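Local coordinates for outer membrane protein YopM (Yersinia pestis, PDB 1JL5) that probably acts as a secreted effector that alters host cell physiology and promotes bacterial survival in host tissues, and assembles into a hollow tetrameric cylinder built of leucine-rich repeats, at residues 42-46 with 85-90; 62-66 with 76-81; 288-294 with 307-313. All blocks are in the same frame, centred on the assembly; numbering follows the deposited sequence.

Interaction 1. Residues 42-46 with 85-90; sequences AWSEW and SLPELP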
loop_
_atom_site.group_PDB
_atom_site.type_symbol
_atom_site.label_atom_id
_atom_site.label_comp_id
_atom_site.label_asym_id
_atom_site.label_seq_id
_atom_site.Cartn_x
_atom_site.Cartn_y
_atom_site.Cartn_z
ATOM N N ALA A 42 -31.213 2.015 -40.653
ATOM C CA ALA A 42 -31.445 2.728 -39.409
ATOM C C ALA A 42 -30.132 2.650 -38.639
ATOM O O ALA A 42 -29.664 3.635 -38.070
ATOM C CB ALA A 42 -32.565 2.064 -38.619
ATOM N N TRP A 43 -29.522 1.473 -38.666
ATOM C CA TRP A 43 -28.272 1.257 -37.960
ATOM C C TRP A 43 -27.104 2.007 -38.569
ATOM O O TRP A 43 -26.265 2.545 -37.849
ATOM C CB TRP A 43 -27.974 -0.236 -37.888
ATOM C CG TRP A 43 -29.021 -0.955 -37.114
ATOM C CD1 TRP A 43 -29.841 -0.418 -36.165
ATOM C CD2 TRP A 43 -29.346 -2.344 -37.186
ATOM N NE1 TRP A 43 -30.654 -1.386 -35.640
ATOM C CE2 TRP A 43 -30.372 -2.580 -36.246
ATOM C CE3 TRP A 43 -28.869 -3.414 -37.947
ATOM C CZ2 TRP A 43 -30.931 -3.844 -36.050
ATOM C CZ3 TRP A 43 -29.424 -4.671 -37.752
ATOM C CH2 TRP A 43 -30.445 -4.874 -36.810
ATOM N N SER A 44 -27.047 2.049 -39.895
ATOM C CA SER A 44 -25.970 2.763 -40.555
ATOM C C SER A 44 -26.135 4.246 -40.298
ATOM O O SER A 44 -25.154 4.968 -40.170
ATOM C CB SER A 44 -25.979 2.471 -42.051
ATOM O OG SER A 44 -25.620 1.115 -42.263
ATOM N N GLU A 45 -27.381 4.698 -40.214
ATOM C CA GLU A 45 -27.648 6.106 -39.956
ATOM C C GLU A 45 -27.163 6.390 -38.541
ATOM O O GLU A 45 -26.487 7.385 -38.277
ATOM C CB GLU A 45 -29.144 6.388 -40.067
ATOM C CG GLU A 45 -29.525 7.852 -39.907
ATOM C CD GLU A 45 -28.720 8.770 -40.814
ATOM O OE1 GLU A 45 -28.413 8.371 -41.960
ATOM O OE2 GLU A 45 -28.404 9.903 -40.382
ATOM N N TRP A 46 -27.522 5.496 -37.631
ATOM C CA TRP A 46 -27.118 5.625 -36.246
ATOM C C TRP A 46 -25.595 5.612 -36.214
ATOM O O TRP A 46 -24.968 6.422 -35.538
ATOM C CB TRP A 46 -27.670 4.456 -35.443
ATOM C CG TRP A 46 -27.061 4.326 -34.103
ATOM C CD1 TRP A 46 -27.321 5.087 -33.001
ATOM C CD2 TRP A 46 -26.075 3.374 -33.713
ATOM N NE1 TRP A 46 -26.558 4.666 -31.947
ATOM C CE2 TRP A 46 -25.779 3.615 -32.356
ATOM C CE3 TRP A 46 -25.407 2.339 -34.382
ATOM C CZ2 TRP A 46 -24.848 2.854 -31.650
ATOM C CZ3 TRP A 46 -24.481 1.580 -33.677
ATOM C CH2 TRP A 46 -24.209 1.846 -32.326
ATOM N N SER A 85 -25.585 5.761 -27.470
ATOM C CA SER A 85 -26.978 5.440 -27.729
ATOM C C SER A 85 -27.012 4.160 -28.526
ATOM O O SER A 85 -26.002 3.733 -29.088
ATOM C CB SER A 85 -27.671 6.540 -28.538
ATOM O OG SER A 85 -27.278 6.479 -29.901
ATOM N N LEU A 86 -28.177 3.538 -28.550
ATOM C CA LEU A 86 -28.360 2.329 -29.312
ATOM C C LEU A 86 -29.443 2.653 -30.306
ATOM O O LEU A 86 -30.371 3.396 -30.003
ATOM C CB LEU A 86 -28.823 1.171 -28.430
ATOM C CG LEU A 86 -27.853 0.686 -27.358
ATOM C CD1 LEU A 86 -28.426 -0.556 -26.694
ATOM C CD2 LEU A 86 -26.503 0.379 -27.991
ATOM N N PRO A 87 -29.327 2.126 -31.521
ATOM C CA PRO A 87 -30.357 2.401 -32.512
ATOM C C PRO A 87 -31.461 1.408 -32.200
ATOM O O PRO A 87 -31.375 0.672 -31.211
ATOM C CB PRO A 87 -29.652 2.089 -33.814
ATOM C CG PRO A 87 -28.817 0.906 -33.429
ATOM C CD PRO A 87 -28.245 1.304 -32.091
ATOM N N GLU A 88 -32.496 1.381 -33.023
ATOM C CA GLU A 88 -33.579 0.446 -32.802
ATOM C C GLU A 88 -32.948 -0.935 -32.729
ATOM O O GLU A 88 -32.058 -1.259 -33.506
ATOM C CB GLU A 88 -34.567 0.502 -33.956
ATOM C CG GLU A 88 -35.879 -0.192 -33.660
ATOM C CD GLU A 88 -36.808 -0.157 -34.850
ATOM O OE1 GLU A 88 -36.852 0.893 -35.518
ATOM O OE2 GLU A 88 -37.489 -1.170 -35.112
ATOM N N LEU A 89 -33.418 -1.751 -31.796
ATOM C CA LEU A 89 -32.869 -3.085 -31.612
ATOM C C LEU A 89 -33.486 -4.117 -32.532
ATOM O O LEU A 89 -34.596 -3.932 -33.027
ATOM C CB LEU A 89 -33.091 -3.527 -30.168
ATOM C CG LEU A 89 -32.516 -2.599 -29.098
ATOM C CD1 LEU A 89 -33.018 -3.023 -27.733
ATOM C CD2 LEU A 89 -30.994 -2.632 -29.164
ATOM N N PRO A 90 -32.759 -5.212 -32.799
ATOM C CA PRO A 90 -33.355 -6.224 -33.669
ATOM C C PRO A 90 -34.720 -6.503 -33.043
ATOM O O PRO A 90 -34.847 -6.561 -31.821
ATOM C CB PRO A 90 -32.379 -7.383 -33.546
ATOM C CG PRO A 90 -31.060 -6.657 -33.483
ATOM C CD PRO A 90 -31.353 -5.533 -32.498
#

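Interaction 2. Residues 62-66 with 76-81; sequences VSRLR and LELNNL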
loop_
_atom_site.group_PDB
_atom_site.type_symbol
_atom_site.label_atom_id
_atom_site.label_comp_id
_atom_site.label_asym_id
_atom_site.label_seq_id
_atom_site.Cartn_x
_atom_site.Cartn_y
_atom_site.Cartn_z
ATOM N N VAL A 62 -23.097 -1.892 -35.228
ATOM C CA VAL A 62 -23.938 -2.156 -36.388
ATOM C C VAL A 62 -23.674 -3.567 -36.865
ATOM O O VAL A 62 -24.592 -4.306 -37.198
ATOM C CB VAL A 62 -23.652 -1.179 -37.532
ATOM C CG1 VAL A 62 -24.397 -1.617 -38.781
ATOM C CG2 VAL A 62 -24.078 0.222 -37.128
ATOM N N SER A 63 -22.404 -3.942 -36.883
ATOM C CA SER A 63 -22.029 -5.279 -37.300
ATOM C C SER A 63 -22.713 -6.297 -36.394
ATOM O O SER A 63 -23.232 -7.308 -36.863
ATOM C CB SER A 63 -20.514 -5.445 -37.219
ATOM O OG SER A 63 -20.145 -6.766 -37.564
ATOM N N ARG A 64 -22.714 -6.021 -35.092
ATOM C CA ARG A 64 -23.339 -6.913 -34.119
ATOM C C ARG A 64 -24.840 -6.894 -34.363
ATOM O O ARG A 64 -25.499 -7.930 -34.373
ATOM C CB ARG A 64 -23.066 -6.433 -32.691
ATOM C CG ARG A 64 -21.597 -6.237 -32.328
ATOM C CD ARG A 64 -20.908 -7.544 -32.011
ATOM N NE ARG A 64 -19.511 -7.337 -31.631
ATOM C CZ ARG A 64 -19.112 -6.745 -30.509
ATOM N NH1 ARG A 64 -20.000 -6.296 -29.633
ATOM N NH2 ARG A 64 -17.815 -6.592 -30.267
ATOM N N LEU A 65 -25.373 -5.694 -34.550
ATOM C CA LEU A 65 -26.797 -5.519 -34.792
ATOM C C LEU A 65 -27.232 -6.323 -36.004
ATOM O O LEU A 65 -28.196 -7.085 -35.950
ATOM C CB LEU A 65 -27.101 -4.041 -35.016
ATOM C CG LEU A 65 -27.077 -3.191 -33.750
ATOM C CD1 LEU A 65 -26.907 -1.729 -34.104
ATOM C CD2 LEU A 65 -28.365 -3.430 -32.974
ATOM N N ARG A 66 -26.507 -6.144 -37.099
ATOM C CA ARG A 66 -26.815 -6.838 -38.336
ATOM C C ARG A 66 -26.736 -8.337 -38.137
ATOM O O ARG A 66 -27.666 -9.067 -38.479
ATOM C CB ARG A 66 -25.841 -6.408 -39.431
ATOM C CG ARG A 66 -25.880 -4.927 -39.733
ATOM C CD ARG A 66 -24.904 -4.606 -40.835
ATOM N NE ARG A 66 -25.233 -5.361 -42.037
ATOM C CZ ARG A 66 -25.716 -4.818 -43.148
ATOM N NH1 ARG A 66 -25.923 -3.509 -43.216
ATOM N NH2 ARG A 66 -25.997 -5.588 -44.185
ATOM N N LEU A 76 -28.047 -9.747 -28.357
ATOM C CA LEU A 76 -27.293 -8.724 -29.051
ATOM C C LEU A 76 -26.311 -8.247 -27.998
ATOM O O LEU A 76 -26.714 -7.784 -26.936
ATOM C CB LEU A 76 -28.200 -7.573 -29.472
ATOM C CG LEU A 76 -27.451 -6.312 -29.904
ATOM C CD1 LEU A 76 -26.550 -6.623 -31.092
ATOM C CD2 LEU A 76 -28.457 -5.230 -30.247
ATOM N N GLU A 77 -25.026 -8.380 -28.281
ATOM C CA GLU A 77 -24.013 -7.973 -27.327
ATOM C C GLU A 77 -23.186 -6.831 -27.889
ATOM O O GLU A 77 -22.412 -7.004 -28.828
ATOM C CB GLU A 77 -23.132 -9.176 -26.972
ATOM C CG GLU A 77 -22.124 -8.909 -25.871
ATOM C CD GLU A 77 -20.800 -8.425 -26.408
ATOM O OE1 GLU A 77 -20.107 -9.223 -27.072
ATOM O OE2 GLU A 77 -20.454 -7.251 -26.175
ATOM N N LEU A 78 -23.367 -5.656 -27.300
ATOM C CA LEU A 78 -22.668 -4.453 -27.722
ATOM C C LEU A 78 -21.848 -3.914 -26.564
ATOM O O LEU A 78 -21.807 -2.709 -26.333
ATOM C CB LEU A 78 -23.687 -3.403 -28.152
ATOM C CG LEU A 78 -24.680 -3.882 -29.206
ATOM C CD1 LEU A 78 -25.756 -2.830 -29.419
ATOM C CD2 LEU A 78 -23.934 -4.172 -30.495
ATOM N N ASN A 79 -21.190 -4.807 -25.839
ATOM C CA ASN A 79 -20.402 -4.388 -24.695
ATOM C C ASN A 79 -19.183 -3.567 -25.030
ATOM O O ASN A 79 -18.481 -3.822 -26.005
ATOM C CB ASN A 79 -19.955 -5.589 -23.863
ATOM C CG ASN A 79 -21.111 -6.346 -23.276
ATOM O OD1 ASN A 79 -22.168 -5.774 -23.008
ATOM N ND2 ASN A 79 -20.917 -7.640 -23.053
ATOM N N ASN A 80 -18.945 -2.570 -24.192
ATOM C CA ASN A 80 -17.789 -1.708 -24.318
ATOM C C ASN A 80 -17.545 -1.181 -25.723
ATOM O O ASN A 80 -16.423 -1.234 -26.229
ATOM C CB ASN A 80 -16.557 -2.460 -23.816
ATOM C CG ASN A 80 -15.432 -1.534 -23.464
ATOM O OD1 ASN A 80 -15.650 -0.505 -22.828
ATOM N ND2 ASN A 80 -14.217 -1.886 -23.868
ATOM N N LEU A 81 -18.594 -0.662 -26.347
ATOM C CA LEU A 81 -18.470 -0.114 -27.687
ATOM C C LEU A 81 -18.553 1.398 -27.622
ATOM O O LEU A 81 -18.620 2.073 -28.645
ATOM C CB LEU A 81 -19.566 -0.675 -28.591
ATOM C CG LEU A 81 -19.454 -2.182 -28.830
ATOM C CD1 LEU A 81 -20.520 -2.637 -29.822
ATOM C CD2 LEU A 81 -18.060 -2.500 -29.360
HETATM O O HOH W 1 -18.204 -6.111 -27.347
#

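Interaction 3. Residues 288-294 with 307-313; sequences IFSGLSE and NEIRSLC. With CA (calcium ion), chain C; CA (calcium ion), chain E.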
loop_
_atom_site.group_PDB
_atom_site.type_symbol
_atom_site.label_atom_id
_atom_site.label_comp_id
_atom_site.label_asym_id
_atom_site.label_seq_id
_atom_site.Cartn_x
_atom_site.Cartn_y
_atom_site.Cartn_z
ATOM N N ILE A 288 -15.588 -4.893 18.205
ATOM C CA ILE A 288 -14.965 -4.586 19.467
ATOM C C ILE A 288 -14.873 -5.805 20.338
ATOM O O ILE A 288 -15.142 -5.769 21.532
ATOM C CB ILE A 288 -15.708 -3.437 20.160
ATOM C CG1 ILE A 288 -17.163 -3.814 20.433
ATOM C CG2 ILE A 288 -15.689 -2.222 19.247
ATOM C CD1 ILE A 288 -17.915 -2.742 21.216
ATOM N N PHE A 289 -14.485 -6.901 19.707
ATOM C CA PHE A 289 -14.315 -8.154 20.409
ATOM C C PHE A 289 -13.051 -8.057 21.229
ATOM O O PHE A 289 -12.006 -7.650 20.724
ATOM C CB PHE A 289 -14.188 -9.296 19.409
ATOM C CG PHE A 289 -15.467 -9.626 18.729
ATOM C CD1 PHE A 289 -16.416 -10.418 19.361
ATOM C CD2 PHE A 289 -15.747 -9.115 17.467
ATOM C CE1 PHE A 289 -17.630 -10.691 18.746
ATOM C CE2 PHE A 289 -16.955 -9.383 16.849
ATOM C CZ PHE A 289 -17.899 -10.174 17.490
ATOM N N SER A 290 -13.151 -8.405 22.501
ATOM C CA SER A 290 -11.987 -8.385 23.372
ATOM C C SER A 290 -11.429 -9.799 23.306
ATOM O O SER A 290 -10.356 -10.099 23.822
ATOM C CB SER A 290 -12.396 -8.022 24.797
ATOM O OG SER A 290 -13.464 -8.837 25.224
ATOM N N GLY A 291 -12.179 -10.660 22.638
ATOM C CA GLY A 291 -11.761 -12.032 22.469
ATOM C C GLY A 291 -12.812 -12.792 21.693
ATOM O O GLY A 291 -13.870 -12.262 21.369
ATOM N N LEU A 292 -12.501 -14.035 21.369
ATOM C CA LEU A 292 -13.428 -14.898 20.671
ATOM C C LEU A 292 -13.462 -16.133 21.544
ATOM O O LEU A 292 -12.495 -16.884 21.617
ATOM C CB LEU A 292 -12.921 -15.221 19.266
ATOM C CG LEU A 292 -12.926 -14.005 18.337
ATOM C CD1 LEU A 292 -12.374 -14.391 16.974
ATOM C CD2 LEU A 292 -14.354 -13.468 18.212
ATOM N N SER A 293 -14.577 -16.311 22.239
ATOM C CA SER A 293 -14.741 -17.430 23.149
ATOM C C SER A 293 -15.003 -18.723 22.403
ATOM O O SER A 293 -14.610 -19.796 22.850
ATOM C CB SER A 293 -15.894 -17.144 24.105
ATOM O OG SER A 293 -17.089 -16.912 23.383
ATOM N N GLU A 294 -15.665 -18.612 21.259
ATOM C CA GLU A 294 -15.996 -19.778 20.458
ATOM C C GLU A 294 -15.893 -19.507 18.981
ATOM O O GLU A 294 -16.102 -18.387 18.513
ATOM C CB GLU A 294 -17.432 -20.230 20.704
ATOM C CG GLU A 294 -17.759 -20.720 22.073
ATOM C CD GLU A 294 -19.130 -21.351 22.100
ATOM O OE1 GLU A 294 -20.099 -20.674 21.685
ATOM O OE2 GLU A 294 -19.228 -22.522 22.522
ATOM N N ASN A 307 -9.732 -5.947 16.180
ATOM C CA ASN A 307 -10.723 -6.007 17.223
ATOM C C ASN A 307 -9.848 -5.687 18.399
ATOM O O ASN A 307 -8.844 -5.005 18.247
ATOM C CB ASN A 307 -11.314 -7.408 17.327
ATOM C CG ASN A 307 -12.518 -7.573 16.440
ATOM O OD1 ASN A 307 -13.579 -7.032 16.732
ATOM N ND2 ASN A 307 -12.359 -8.293 15.333
ATOM N N GLU A 308 -10.209 -6.161 19.572
ATOM C CA GLU A 308 -9.373 -5.912 20.722
ATOM C C GLU A 308 -9.173 -7.289 21.316
ATOM O O GLU A 308 -9.143 -7.469 22.526
ATOM C CB GLU A 308 -10.080 -4.977 21.701
ATOM C CG GLU A 308 -9.138 -4.393 22.722
ATOM C CD GLU A 308 -8.165 -3.406 22.113
ATOM O OE1 GLU A 308 -7.963 -3.425 20.877
ATOM O OE2 GLU A 308 -7.597 -2.608 22.879
ATOM N N ILE A 309 -9.045 -8.266 20.426
ATOM C CA ILE A 309 -8.880 -9.650 20.829
ATOM C C ILE A 309 -7.633 -9.831 21.663
ATOM O O ILE A 309 -6.516 -9.651 21.185
ATOM C CB ILE A 309 -8.772 -10.590 19.622
ATOM C CG1 ILE A 309 -10.001 -10.433 18.715
ATOM C CG2 ILE A 309 -8.635 -12.025 20.106
ATOM C CD1 ILE A 309 -11.288 -10.655 19.417
ATOM N N ARG A 310 -7.833 -10.194 22.918
ATOM C CA ARG A 310 -6.717 -10.418 23.814
ATOM C C ARG A 310 -6.397 -11.890 23.819
ATOM O O ARG A 310 -5.300 -12.296 24.184
ATOM C CB ARG A 310 -7.077 -10.019 25.229
ATOM C CG ARG A 310 -7.384 -8.572 25.427
ATOM C CD ARG A 310 -6.934 -8.255 26.812
ATOM N NE ARG A 310 -7.763 -7.271 27.473
ATOM C CZ ARG A 310 -7.560 -6.899 28.724
ATOM N NH1 ARG A 310 -6.563 -7.445 29.406
ATOM N NH2 ARG A 310 -8.338 -5.989 29.284
ATOM N N SER A 311 -7.378 -12.693 23.442
ATOM C CA SER A 311 -7.178 -14.121 23.417
ATOM C C SER A 311 -8.136 -14.749 22.439
ATOM O O SER A 311 -9.251 -14.274 22.231
ATOM C CB SER A 311 -7.407 -14.720 24.805
ATOM O OG SER A 311 -8.765 -14.581 25.177
ATOM N N LEU A 312 -7.672 -15.823 21.826
ATOM C CA LEU A 312 -8.468 -16.556 20.877
ATOM C C LEU A 312 -8.773 -17.890 21.508
ATOM O O LEU A 312 -7.903 -18.506 22.126
ATOM C CB LEU A 312 -7.690 -16.803 19.589
ATOM C CG LEU A 312 -7.512 -15.660 18.605
ATOM C CD1 LEU A 312 -6.734 -16.168 17.399
ATOM C CD2 LEU A 312 -8.882 -15.143 18.182
ATOM N N CYS A 313 -10.011 -18.327 21.362
ATOM C CA CYS A 313 -10.405 -19.621 21.875
ATOM C C CYS A 313 -9.665 -20.584 20.962
ATOM O O CYS A 313 -9.014 -20.161 20.005
ATOM C CB CYS A 313 -11.900 -19.805 21.688
ATOM S SG CYS A 313 -12.377 -19.468 19.985
HETATM CA CA CA C . -8.104 -2.901 18.652
HETATM CA CA CA E . -21.348 -22.435 21.404
HETATM O O HOH W 2 -10.900 -16.231 24.346
HETATM O O HOH W 3 -21.534 -21.829 23.949
HETATM O O HOH W 4 -23.010 -24.044 21.985
HETATM O O HOH W 5 -6.138 -4.032 17.996
HETATM O O HOH W 6 -8.057 -1.966 16.545
HETATM O O HOH W 7 -9.478 -1.079 19.649
#

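Interaction 1. Residues 42-46 with 85-90
A buried helix-to-loop contact joins 42-46 to 85-90 at the N-terminal end of the leucine-rich repeat solenoid, an open fold whose ends would expose the core if uncapped. Here the N-terminal helix 36-48 of YopM meets the irregular run that follows the first strand, within LRR 1. Two tryptophans one helical turn apart do nearly all the work; the backbone bond from W46 N to A42 O (2.9 Å) belongs to the turn that sets them side by side. P87 points toward the helix and fits between them. Its CD lies over the face of the W46 indole, 3.5 Å from the centroid of the five-membered ring and 18° off the normal, a CH-pi contact, while its CG comes within 3.2 Å of W43 CD1. The outer end of the W43 ring reaches P90, with CZ2 3.8 Å from CG. L86 and L89 turn the other way, into the repeat core, where both touch L96 of strand 95-97. The extended run thus offers prolines to the helix and leucines to the solenoid. The second helix, 58-71, adds L65 against P87, and R58 forms a cation-pi contact with W46. Both indoles also spend their single N-H on this run. W46 NE1 donates to S85 OG at 2.8 Å and, weakly, to S85 O at 3.1 Å; W43 NE1 donates to the backbone carbonyl of E88, with NE1 and O only 2.6 Å apart and an N-H...O angle of 161°.

Interaction 2. Residues 62-66 with 76-81
Side-chain conformation decides how helix 58-71 meets the first strand and turn, because the nearest CA atoms of 62-66 and 76-81, in L65 and L76, are 6.6 Å apart. R64 has the largest share. With chi1 and chi2 both m, its chain bends after CG, then runs on through a t chi3 to carry the guanidinium along the strand's end. Its CB rests 3.3 Å from L78 CD2, and its NH1 donates to E77 O at 2.6 Å. The same NH1 gives a second hydrogen bond to a water, 2.9 Å away, that also lies against E77 OE2 and N79 O; the direct salt bridge from R64 NH1 to E77 OE2 is long at 3.6 Å, with OE2 less certainly placed. L65, in the mt rotamer, starts sideways, yet its CD2 reaches L76 CD2 at 3.3 Å. This is the N-terminal capping of a leucine-rich repeat solenoid: strand 75-77 is the parallel sheet's N-terminal edge strand, and the helix lies against leucines that would otherwise be exposed at the end of the core. L76 (tp) and L78 (mt) bring their tips nearer the helix. On the strand's other flank, L76 and L78 hydrogen-bond through their backbones to the next repeat. L81, also mt, points toward the helix and brings CD1 to 3.7 Å from R64 NH1, while Y300 of a second subunit also packs on L81.

Interaction 3. Residues 288-294 with 307-313
Successive leucine-rich repeats stack in register, and 288-294 with 307-313 make the principle visible on LRR 11 and LRR 12, away from the main parallel sheet. Backbone hydrogen bonds hold the two runs together: E308 N to F289 O (2.6 Å) and R310 N to S290 O (2.7 Å), then weaker ones where L292 pairs in parallel with L312, from L292 N to S311 O (3.4 Å) and C313 N to L292 O (2.9 Å). Apolar contacts join equivalent positions, L292 CD1 lying 3.8 Å from L312 CD2, and I309 CD1 filling in against F289 CB at 3.2 Å. Calcium ions sit at both ends. E294 binds one with both carboxylate oxygens, and E274 of the same chain binds the same ion. At the other end the ion bridges subunits, since D266 of a third subunit also binds it; E308 OE2 pairs with K328, while N307 contributes its backbone O and E308 its OE1, each 2.3 Å from the metal.

Overall arrangement
Interactions 1 and 2 form one cap, and interaction 3 belongs to the solenoid body. The first two, with centres about 10 Å apart, touch where W43 of helix 36-48 and P87 of the loop meet L65 of helix 58-71; the two helices are successive in the chain. Interaction 2 is nested inside the loop closed by interaction 1; interaction 3 opens after both have closed. Its centre lies about 61 Å from that of interaction 1 and about 54 Å from that of interaction 2, on the opposite side of the chain's centre. Helix 58-71 covers the edge strand 75-77, and helix 36-48 packs against that helix and loop 85-90; between later repeats stacking continues and calcium joins subunits of the tetramer.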